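Local coordinates for protein glycoside hydrolase family 81 (Clostridium thermocellum, PDB 6FOP) that probably hydrolyses beta-1,3-glucans such as laminarin for the cellulosome of its thermophilic host, at residues Tyr340-Gly343 against Lys344-Lys348; Tyr281-Arg285 against Gly286-Thr290; Ile25-Thr28 against Ser29-Gly33; Asn598-Glu601 against Met602-Glu605. All blocks are in the same frame, centred on the assembly; numbering follows the deposited sequence.

Interaction 1. Residues Tyr340-Gly343 against Lys344-Lys348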
loop_
_atom_site.group_PDB
_atom_site.type_symbol
_atom_site.label_atom_id
_atom_site.label_comp_id
_atom_site.label_asym_id
_atom_site.label_seq_id
_atom_site.Cartn_x
_atom_site.Cartn_y
_atom_site.Cartn_z
ATOM N N TYR A 340 7.796 -8.315 15.181
ATOM C CA TYR A 340 7.459 -9.044 13.977
ATOM C C TYR A 340 7.183 -10.545 14.252
ATOM O O TYR A 340 6.132 -11.081 13.892
ATOM C CB TYR A 340 8.520 -8.891 12.886
ATOM C CG TYR A 340 8.113 -9.616 11.630
ATOM C CD1 TYR A 340 7.060 -9.172 10.852
ATOM C CD2 TYR A 340 8.715 -10.808 11.289
ATOM C CE1 TYR A 340 6.640 -9.873 9.749
ATOM C CE2 TYR A 340 8.303 -11.521 10.199
ATOM C CZ TYR A 340 7.271 -11.054 9.427
ATOM O OH TYR A 340 6.871 -11.745 8.348
ATOM N N TRP A 341 8.144 -11.196 14.887
ATOM C CA TRP A 341 8.018 -12.632 15.119
ATOM C C TRP A 341 6.933 -12.894 16.172
ATOM O O TRP A 341 6.241 -13.901 16.081
ATOM C CB TRP A 341 9.401 -13.232 15.459
ATOM C CG TRP A 341 10.248 -13.324 14.230
ATOM C CD1 TRP A 341 11.219 -12.452 13.830
ATOM C CD2 TRP A 341 10.128 -14.294 13.195
ATOM N NE1 TRP A 341 11.694 -12.806 12.607
ATOM C CE2 TRP A 341 11.068 -13.954 12.199
ATOM C CE3 TRP A 341 9.340 -15.435 13.024
ATOM C CZ2 TRP A 341 11.220 -14.694 11.038
ATOM C CZ3 TRP A 341 9.516 -16.178 11.898
ATOM C CH2 TRP A 341 10.442 -15.799 10.901
ATOM N N PHE A 342 6.768 -11.999 17.145
ATOM C CA PHE A 342 5.675 -12.148 18.100
ATOM C C PHE A 342 4.366 -12.048 17.341
ATOM O O PHE A 342 3.437 -12.828 17.559
ATOM C CB PHE A 342 5.749 -11.118 19.220
ATOM C CG PHE A 342 5.079 -11.593 20.484
ATOM C CD1 PHE A 342 3.725 -11.597 20.580
ATOM C CD2 PHE A 342 5.825 -12.101 21.541
ATOM C CE1 PHE A 342 3.092 -12.111 21.704
ATOM C CE2 PHE A 342 5.205 -12.603 22.685
ATOM C CZ PHE A 342 3.835 -12.610 22.750
ATOM N N GLY A 343 4.292 -11.078 16.421
ATOM C CA GLY A 343 3.127 -10.980 15.565
ATOM C C GLY A 343 2.826 -12.247 14.793
ATOM O O GLY A 343 1.671 -12.721 14.745
ATOM N N LYS A 344 3.836 -12.784 14.118
ATOM C CA LYS A 344 3.628 -14.027 13.364
ATOM C C LYS A 344 2.987 -15.113 14.241
ATOM O O LYS A 344 2.093 -15.819 13.796
ATOM C CB LYS A 344 4.923 -14.574 12.743
ATOM C CG LYS A 344 5.375 -13.821 11.484
ATOM C CD LYS A 344 6.586 -14.411 10.818
ATOM C CE LYS A 344 6.395 -15.762 10.163
ATOM N NZ LYS A 344 5.702 -15.778 8.841
ATOM N N HIS A 345 3.455 -15.214 15.488
ATOM C CA HIS A 345 2.897 -16.186 16.412
ATOM C C HIS A 345 1.432 -15.869 16.735
ATOM O O HIS A 345 0.583 -16.759 16.752
ATOM C CB HIS A 345 3.754 -16.240 17.670
ATOM C CG HIS A 345 3.281 -17.235 18.671
ATOM N ND1 HIS A 345 3.519 -18.578 18.536
ATOM C CD2 HIS A 345 2.567 -17.090 19.811
ATOM C CE1 HIS A 345 2.970 -19.219 19.546
ATOM N NE2 HIS A 345 2.388 -18.343 20.335
ATOM N N LEU A 346 1.138 -14.599 17.013
ATOM C CA LEU A 346 -0.244 -14.186 17.289
ATOM C C LEU A 346 -1.169 -14.477 16.100
ATOM O O LEU A 346 -2.317 -14.885 16.282
ATOM C CB LEU A 346 -0.329 -12.712 17.627
ATOM C CG LEU A 346 0.193 -12.341 19.009
ATOM C CD1 LEU A 346 0.228 -10.810 19.141
ATOM C CD2 LEU A 346 -0.655 -12.947 20.130
ATOM N N GLY A 347 -0.652 -14.322 14.874
ATOM C CA GLY A 347 -1.444 -14.652 13.694
ATOM C C GLY A 347 -1.754 -16.156 13.617
ATOM O O GLY A 347 -2.864 -16.562 13.278
ATOM N N LYS A 348 -0.745 -16.974 13.923
ATOM C CA LYS A 348 -0.899 -18.428 13.962
ATOM C C LYS A 348 -2.028 -18.807 14.945
ATOM O O LYS A 348 -2.903 -19.618 14.605
ATOM C CB LYS A 348 0.429 -19.064 14.352
ATOM C CG LYS A 348 0.379 -20.564 14.368
ATOM C CD LYS A 348 1.732 -21.221 14.435
ATOM C CE LYS A 348 2.669 -20.764 15.472
ATOM N NZ LYS A 348 3.972 -21.491 15.209
#
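Lys-344 lays its aliphatic chain against both Tyr-340 and Trp-341, in the corner where the two rings meet, touching one ring four residues back along the helix and one three residues back. Its CB packs 3.7 Å from the backbone O of Trp-341. With chi1 at -77°, CG stands anti to the carbonyl carbon and swings back over one face of the Tyr-340 ring, a CH-pi contact of 4.3 Å from CG to the ring centroid. CD reaches both rings: it lies 3.4 Å from CE2 of Tyr-340, and it also sits over a face of the Trp-341 six-membered ring, 4.0 Å from that centroid. CE follows the indole rim, 3.6 Å from CZ3 of Trp-341, while bends at chi3 and chi4 carry NZ to a salt bridge with Glu-641. One turn along, CD1 of Leu-346 meets the edge of the Phe-342 ring, 3.9 Å from CD1 of Phe-342. Beneath these side chains the backbone is regular, for example Lys-344 N to Tyr-340 O at 2.9 Å. Helices 362-379 and 416-433 cover Leu-346. This is packing between successive helix turns; helix 339-359 belongs to the family 81 C-terminal domain, probably an (alpha/alpha)6 barrel, as in related enzymes.

Interaction 2. Residues Tyr281-Arg285 against Gly286-Thr290; sequences YSTLR and GIMKT
Gly-286 closes a two-residue hairpin loop with Thr-283, the first residue of the type I turn that holds Leu-284 and Arg-285. Its O takes two bonds from Thr-283, one from the backbone N and a shorter one of 2.7 Å from OG1. That hydroxyl lies between its own backbone N and carbonyl carbon (chi1 80°), where it reaches Gly-286 O and also receives a weak bond from Arg-285 N. Gly-286 itself has a positive phi (99°), a conformation glycine adopts easily. Ile-287 and Ser-282, a non-hydrogen-bonded pair, lie on the face away from Tyr-281, Thr-283 and Met-288, and CD1 of Ile-287 comes within 4.1 Å of Ser-282 CA. Met-288 pairs with Tyr-281 through two backbone bonds, the shorter being Met-288 N to Tyr-281 O at 2.8 Å. Its side chain crosses that of Thr-283 at about a right angle, with SD 3.6 Å from Thr-283 CG2. Farther on, Thr-290 sets CG2 against the Tyr-281 ring, 3.9 Å from CE2. Strand 286-292 is the middle one of a three-stranded antiparallel sheet, flanked by 280-283 and 260-263, and Trp-268 of helix 265-268 bonds to Ile-287 O.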
loop_
_atom_site.group_PDB
_atom_site.type_symbol
_atom_site.label_atom_id
_atom_site.label_comp_id
_atom_site.label_asym_id
_atom_site.label_seq_id
_atom_site.Cartn_x
_atom_site.Cartn_y
_atom_site.Cartn_z
ATOM N N TYR A 281 1.024 7.757 -21.289
ATOM C CA TYR A 281 2.442 7.616 -20.966
ATOM C C TYR A 281 2.768 6.159 -20.724
ATOM O O TYR A 281 2.006 5.460 -20.023
ATOM C CB TYR A 281 2.825 8.431 -19.735
ATOM C CG TYR A 281 2.589 9.920 -19.904
ATOM C CD1 TYR A 281 3.515 10.705 -20.575
ATOM C CD2 TYR A 281 1.421 10.514 -19.468
ATOM C CE1 TYR A 281 3.297 12.063 -20.752
ATOM C CE2 TYR A 281 1.202 11.875 -19.647
ATOM C CZ TYR A 281 2.136 12.630 -20.329
ATOM O OH TYR A 281 1.908 13.977 -20.477
ATOM N N SER A 282 3.882 5.700 -21.269
ATOM C CA SER A 282 4.372 4.374 -20.978
ATOM C C SER A 282 5.287 4.452 -19.778
ATOM O O SER A 282 6.314 5.121 -19.799
ATOM C CB SER A 282 5.126 3.831 -22.181
ATOM O OG SER A 282 5.643 2.549 -21.891
ATOM N N THR A 283 4.875 3.797 -18.691
ATOM C CA THR A 283 5.567 3.859 -17.417
ATOM C C THR A 283 5.862 2.471 -16.884
ATOM O O THR A 283 5.413 1.455 -17.409
ATOM C CB THR A 283 4.725 4.605 -16.350
ATOM O OG1 THR A 283 3.724 3.727 -15.793
ATOM C CG2 THR A 283 4.080 5.873 -16.906
ATOM N N LEU A 284 6.638 2.443 -15.811
ATOM C CA LEU A 284 6.969 1.190 -15.156
ATOM C C LEU A 284 5.720 0.446 -14.688
ATOM O O LEU A 284 5.734 -0.803 -14.650
ATOM C CB LEU A 284 7.863 1.474 -13.956
ATOM C CG LEU A 284 8.422 0.263 -13.238
ATOM C CD1 LEU A 284 9.405 -0.493 -14.123
ATOM C CD2 LEU A 284 9.090 0.696 -11.964
ATOM N N ARG A 285 4.661 1.188 -14.366
ATOM C CA ARG A 285 3.380 0.630 -13.899
ATOM C C ARG A 285 2.422 0.273 -15.030
ATOM O O ARG A 285 1.263 -0.041 -14.796
ATOM C CB ARG A 285 2.702 1.607 -12.918
ATOM C CG ARG A 285 3.445 1.817 -11.611
ATOM C CD ARG A 285 3.230 0.688 -10.598
ATOM N NE ARG A 285 3.938 1.026 -9.370
ATOM C CZ ARG A 285 5.249 0.917 -9.171
ATOM N NH1 ARG A 285 6.044 0.233 -10.020
ATOM N NH2 ARG A 285 5.795 1.476 -8.104
ATOM N N GLY A 286 2.908 0.280 -16.268
ATOM C CA GLY A 286 2.037 0.106 -17.419
ATOM C C GLY A 286 1.693 1.433 -18.063
ATOM O O GLY A 286 2.310 2.481 -17.788
ATOM N N ILE A 287 0.661 1.410 -18.888
ATOM C CA ILE A 287 0.211 2.611 -19.552
ATOM C C ILE A 287 -0.573 3.444 -18.542
ATOM O O ILE A 287 -1.490 2.932 -17.880
ATOM C CB ILE A 287 -0.713 2.275 -20.735
ATOM C CG1 ILE A 287 0.047 1.490 -21.800
ATOM C CG2 ILE A 287 -1.381 3.511 -21.309
ATOM C CD1 ILE A 287 1.221 2.182 -22.425
ATOM N N MET A 288 -0.191 4.715 -18.411
ATOM C CA MET A 288 -0.988 5.705 -17.694
ATOM C C MET A 288 -1.846 6.423 -18.708
ATOM O O MET A 288 -1.326 6.962 -19.683
ATOM C CB MET A 288 -0.134 6.700 -16.895
ATOM C CG MET A 288 0.558 6.058 -15.712
ATOM S SD MET A 288 1.503 7.195 -14.685
ATOM C CE MET A 288 0.268 7.720 -13.482
ATOM N N LYS A 289 -3.149 6.407 -18.495
ATOM C CA LYS A 289 -4.080 7.210 -19.270
ATOM C C LYS A 289 -4.177 8.592 -18.655
ATOM O O LYS A 289 -3.670 8.849 -17.564
ATOM C CB LYS A 289 -5.456 6.531 -19.376
ATOM C CG LYS A 289 -5.409 5.221 -20.142
ATOM C CD LYS A 289 -6.832 4.695 -20.388
ATOM C CE LYS A 289 -6.796 3.388 -21.139
ATOM N NZ LYS A 289 -8.185 2.900 -21.375
ATOM N N THR A 290 -4.805 9.500 -19.388
ATOM C CA THR A 290 -5.002 10.849 -18.897
ATOM C C THR A 290 -6.453 11.269 -18.995
ATOM O O THR A 290 -7.203 10.827 -19.873
ATOM C CB THR A 290 -4.117 11.864 -19.636
ATOM O OG1 THR A 290 -4.395 11.863 -21.042
ATOM C CG2 THR A 290 -2.650 11.633 -19.360
#

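Interaction 3. Residues Ile25-Thr28 against Ser29-Gly33; sequences IYKT and SNLQG
Thr-28 O is gripped by two donors: the backbone N of Leu-31, at 3.2 Å, and a water at 2.9 Å. The Leu-31 bond is fairly straight at its hydrogen, yet the N lies well above the carbonyl plane, 56° out of it, so it does not use a lone pair of that oxygen. The same water donates to Leu-31 O at 2.7 Å and accepts from NZ of Lys-27. A bend at chi4, 68°, turns the end of the otherwise extended lysine back toward it, so one water ties the charged tip to the carbonyls at both ends of the turn.

Thr-28 to Leu-31 is a type I beta turn, and an ST turn is laid over it: Asn-30 N bonds to OG1 of Thr-28 at 3.0 Å. A chi1 of 73° places OG1 between the threonine's own N and carbonyl carbon, where Asn-30 N can reach it. Asp-105 OD1, on strand 103-107, is hydrogen-bonded both to Thr-28 OG1 and to Asn-30 ND2, while backbone bonds of Tyr-26 and Thr-28 with Ala-104 fasten this part of the chain to that strand.

Leu-31 also packs on the residue before the turn, its side chain crossing that of Lys-27 at about a right angle. Leu-31 CD2 rests 3.8 Å from CB of Lys-27, and it also approaches the lysine CD, at 4.1 Å. Leu-45 of helix 43-46 touches both of these side chains.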
loop_
_atom_site.group_PDB
_atom_site.type_symbol
_atom_site.label_atom_id
_atom_site.label_comp_id
_atom_site.label_asym_id
_atom_site.label_seq_id
_atom_site.Cartn_x
_atom_site.Cartn_y
_atom_site.Cartn_z
ATOM N N ILE A 25 15.042 16.106 10.877
ATOM C CA ILE A 25 13.936 16.006 9.925
ATOM C C ILE A 25 13.993 17.213 9.003
ATOM O O ILE A 25 13.857 18.357 9.446
ATOM C CB ILE A 25 12.561 15.914 10.602
ATOM C CG1 ILE A 25 12.540 14.770 11.624
ATOM C CG2 ILE A 25 11.479 15.651 9.546
ATOM C CD1 ILE A 25 11.219 14.568 12.329
ATOM N N TYR A 26 14.205 16.957 7.709
ATOM C CA TYR A 26 14.356 18.007 6.707
ATOM C C TYR A 26 12.958 18.458 6.269
ATOM O O TYR A 26 12.428 18.094 5.214
ATOM C CB TYR A 26 15.270 17.546 5.544
ATOM C CG TYR A 26 16.709 17.449 5.958
ATOM C CD1 TYR A 26 17.532 18.581 5.943
ATOM C CD2 TYR A 26 17.261 16.229 6.396
ATOM C CE1 TYR A 26 18.855 18.503 6.353
ATOM C CE2 TYR A 26 18.590 16.146 6.803
ATOM C CZ TYR A 26 19.383 17.288 6.771
ATOM O OH TYR A 26 20.698 17.227 7.160
ATOM N N LYS A 27 12.371 19.266 7.155
ATOM C CA LYS A 27 11.067 19.863 6.971
ATOM C C LYS A 27 11.175 21.357 7.293
ATOM O O LYS A 27 12.094 21.792 8.005
ATOM C CB LYS A 27 9.991 19.195 7.853
ATOM C CG LYS A 27 10.232 19.287 9.350
ATOM C CD LYS A 27 9.087 18.653 10.117
ATOM C CE LYS A 27 9.451 18.371 11.560
ATOM N NZ LYS A 27 9.622 19.619 12.329
ATOM N N THR A 28 10.234 22.115 6.757
ATOM C CA THR A 28 10.093 23.520 7.114
ATOM C C THR A 28 9.176 23.669 8.300
ATOM O O THR A 28 8.516 22.728 8.708
ATOM C CB THR A 28 9.472 24.391 5.979
ATOM O OG1 THR A 28 8.071 24.085 5.897
ATOM C CG2 THR A 28 10.153 24.132 4.638
ATOM N N SER A 29 9.086 24.891 8.817
ATOM C CA SER A 29 8.167 25.190 9.914
ATOM C C SER A 29 6.686 25.072 9.522
ATOM O O SER A 29 5.828 25.050 10.388
ATOM C CB SER A 29 8.439 26.587 10.475
ATOM O OG SER A 29 8.293 27.561 9.464
ATOM N N ASN A 30 6.379 25.013 8.229
ATOM C CA ASN A 30 4.999 24.834 7.803
ATOM C C ASN A 30 4.483 23.402 7.920
ATOM O O ASN A 30 3.278 23.205 7.866
ATOM C CB ASN A 30 4.804 25.357 6.380
ATOM C CG ASN A 30 5.041 26.854 6.291
ATOM O OD1 ASN A 30 4.520 27.626 7.112
ATOM N ND2 ASN A 30 5.811 27.279 5.290
ATOM N N LEU A 31 5.375 22.423 8.023
ATOM C CA LEU A 31 4.957 21.021 8.115
ATOM C C LEU A 31 4.769 20.702 9.597
ATOM O O LEU A 31 5.736 20.478 10.321
ATOM C CB LEU A 31 5.978 20.098 7.448
ATOM C CG LEU A 31 5.494 18.661 7.237
ATOM C CD1 LEU A 31 4.527 18.605 6.073
ATOM C CD2 LEU A 31 6.643 17.707 7.007
ATOM N N GLN A 32 3.517 20.700 10.041
ATOM C CA GLN A 32 3.169 20.576 11.458
ATOM C C GLN A 32 2.500 19.237 11.740
ATOM O O GLN A 32 1.932 18.618 10.857
ATOM C CB GLN A 32 2.234 21.713 11.864
ATOM C CG GLN A 32 2.819 23.116 11.675
ATOM C CD GLN A 32 1.902 24.198 12.190
ATOM O OE1 GLN A 32 0.804 24.420 11.659
ATOM N NE2 GLN A 32 2.340 24.882 13.230
ATOM N N GLY A 33 2.541 18.840 13.006
ATOM C CA GLY A 33 2.037 17.552 13.429
ATOM C C GLY A 33 2.919 16.403 12.994
ATOM O O GLY A 33 4.034 16.578 12.506
HETATM O O HOH W 1 7.950 21.720 11.319
#

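Interaction 4. Residues Asn598-Glu601 against Met602-Glu605; sequences NYEE and MLRE. With NI (nickel (II) ion), chain B.
The backbone from Asn-598 to Glu-605 is plain alpha-helix, its four i to i+4 bonds running from Met-602 N to Asn-598 O through to Glu-605 N to Glu-601 O. On one side it carries a metal-binding pair of the i, i+4 kind: Glu-601 and Glu-605, one turn apart, both ligate the nickel ion, and His-562 and His-574 complete the site. Glu-601 has its CG anti to the backbone N (chi1 166°) and is extended beyond it, whereas Glu-605 places CG anti to the carbonyl carbon (chi1 -65°); from these different starts the two carboxylates converge, their planes 49° apart. The nickel ion lies 2.0 Å from OE2 of Glu-601 and 1.9 Å from OE1 of Glu-605. Glu-601 OE1, the oxygen turned from the metal, is hydrogen-bonded to Asn-550 N. Asn-598 supports the site from the second shell, its OD1 bonding to His-574 ND1. Away from the metal, Leu-603 places CG over a face of the Tyr-599 ring, with CD1 3.6 Å from CE2 of Tyr-599, and CE of Met-602 approaches CD1 of that ring at 3.6 Å. Arg-604 folds its guanidinium back along the helix, one face lying over Glu-600 O and Glu-601 CA. The metal probably offsets the repulsion between the two acids: OE2 of Glu-601 and OE2 of Glu-605 are 3.1 Å apart, the former bound to nickel and the latter hydrogen-bonded to His-549 ND1.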
loop_
_atom_site.group_PDB
_atom_site.type_symbol
_atom_site.label_atom_id
_atom_site.label_comp_id
_atom_site.label_asym_id
_atom_site.label_seq_id
_atom_site.Cartn_x
_atom_site.Cartn_y
_atom_site.Cartn_z
ATOM N N ASN A 598 1.002 -19.542 -12.062
ATOM C CA ASN A 598 1.944 -19.049 -11.050
ATOM C C ASN A 598 2.661 -20.224 -10.380
ATOM O O ASN A 598 3.900 -20.248 -10.260
ATOM C CB ASN A 598 1.198 -18.126 -10.069
ATOM C CG ASN A 598 2.065 -17.638 -8.941
ATOM O OD1 ASN A 598 2.560 -18.418 -8.123
ATOM N ND2 ASN A 598 2.219 -16.309 -8.843
ATOM N N TYR A 599 1.882 -21.209 -9.934
ATOM C CA TYR A 599 2.440 -22.412 -9.322
ATOM C C TYR A 599 3.362 -23.178 -10.259
ATOM O O TYR A 599 4.461 -23.581 -9.841
ATOM C CB TYR A 599 1.295 -23.278 -8.805
ATOM C CG TYR A 599 1.688 -24.574 -8.142
ATOM C CD1 TYR A 599 1.932 -24.637 -6.767
ATOM C CD2 TYR A 599 1.735 -25.759 -8.864
ATOM C CE1 TYR A 599 2.258 -25.847 -6.167
ATOM C CE2 TYR A 599 2.019 -26.962 -8.256
ATOM C CZ TYR A 599 2.334 -26.990 -6.911
ATOM O OH TYR A 599 2.618 -28.204 -6.306
ATOM N N GLU A 600 2.952 -23.328 -11.523
ATOM C CA GLU A 600 3.792 -24.041 -12.495
ATOM C C GLU A 600 5.074 -23.271 -12.822
ATOM O O GLU A 600 6.122 -23.885 -12.987
ATOM C CB GLU A 600 3.007 -24.411 -13.750
ATOM C CG GLU A 600 1.926 -25.479 -13.523
ATOM C CD GLU A 600 2.452 -26.863 -13.118
ATOM O OE1 GLU A 600 3.551 -27.255 -13.547
ATOM O OE2 GLU A 600 1.756 -27.570 -12.347
ATOM N N GLU A 601 4.998 -21.927 -12.852
ATOM C CA GLU A 601 6.234 -21.158 -13.025
ATOM C C GLU A 601 7.183 -21.421 -11.850
ATOM O O GLU A 601 8.382 -21.617 -12.019
ATOM C CB GLU A 601 5.953 -19.656 -13.088
ATOM C CG GLU A 601 7.211 -18.808 -12.937
ATOM C CD GLU A 601 7.016 -17.308 -13.025
ATOM O OE1 GLU A 601 6.589 -16.836 -14.081
ATOM O OE2 GLU A 601 7.308 -16.605 -12.030
ATOM N N MET A 602 6.632 -21.365 -10.641
ATOM C CA MET A 602 7.408 -21.615 -9.424
ATOM C C MET A 602 8.124 -22.980 -9.475
ATOM O O MET A 602 9.323 -23.068 -9.181
ATOM C CB MET A 602 6.473 -21.471 -8.196
ATOM C CG MET A 602 7.096 -21.783 -6.843
ATOM S SD MET A 602 7.181 -23.537 -6.428
ATOM C CE MET A 602 5.440 -23.946 -6.455
ATOM N N LEU A 603 7.417 -24.018 -9.910
ATOM C CA LEU A 603 8.019 -25.348 -10.038
ATOM C C LEU A 603 9.168 -25.355 -11.050
ATOM O O LEU A 603 10.246 -25.925 -10.785
ATOM C CB LEU A 603 6.970 -26.381 -10.446
ATOM C CG LEU A 603 5.864 -26.720 -9.455
ATOM C CD1 LEU A 603 5.011 -27.822 -10.055
ATOM C CD2 LEU A 603 6.444 -27.154 -8.115
ATOM N N ARG A 604 8.918 -24.752 -12.217
ATOM C CA ARG A 604 9.948 -24.679 -13.249
ATOM C C ARG A 604 11.205 -23.979 -12.735
ATOM O O ARG A 604 12.324 -24.404 -12.969
ATOM C CB ARG A 604 9.429 -23.960 -14.486
ATOM C CG ARG A 604 8.471 -24.761 -15.334
ATOM C CD ARG A 604 8.359 -24.148 -16.725
ATOM N NE ARG A 604 7.867 -22.770 -16.673
ATOM C CZ ARG A 604 6.585 -22.406 -16.553
ATOM N NH1 ARG A 604 5.616 -23.309 -16.460
ATOM N NH2 ARG A 604 6.269 -21.120 -16.530
ATOM N N GLU A 605 10.990 -22.880 -12.018
ATOM C CA GLU A 605 12.095 -22.102 -11.476
ATOM C C GLU A 605 12.848 -22.841 -10.381
ATOM O O GLU A 605 14.056 -22.674 -10.241
ATOM C CB GLU A 605 11.597 -20.738 -10.996
ATOM C CG GLU A 605 11.081 -19.892 -12.148
ATOM C CD GLU A 605 10.263 -18.685 -11.745
ATOM O OE1 GLU A 605 9.644 -18.640 -10.646
ATOM O OE2 GLU A 605 10.144 -17.783 -12.595
HETATM NI NI NI B . 8.429 -17.125 -10.459
#

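How the interactions relate
Interactions 1, 2 and 4 are mostly buried, while interaction 3 lies at the surface. Interactions 1 and 4 both sit on helices of the family 81 C-terminal domain, their centres about 28 Å apart, but one relies on a lysine chain against aromatic rings and the other on two acids sharing a metal. Interaction 2 is a strand hairpin built on backbone pairing. Interaction 3 lies in a loop without helix or strand and draws on a water. A threonine hydroxyl bonds across each turn, donating to Gly-286 O in interaction 2 and accepting from Asn-30 N in interaction 3. None of the four touches another; interactions 3 and 4 are the farthest apart, about 48 Å between centres.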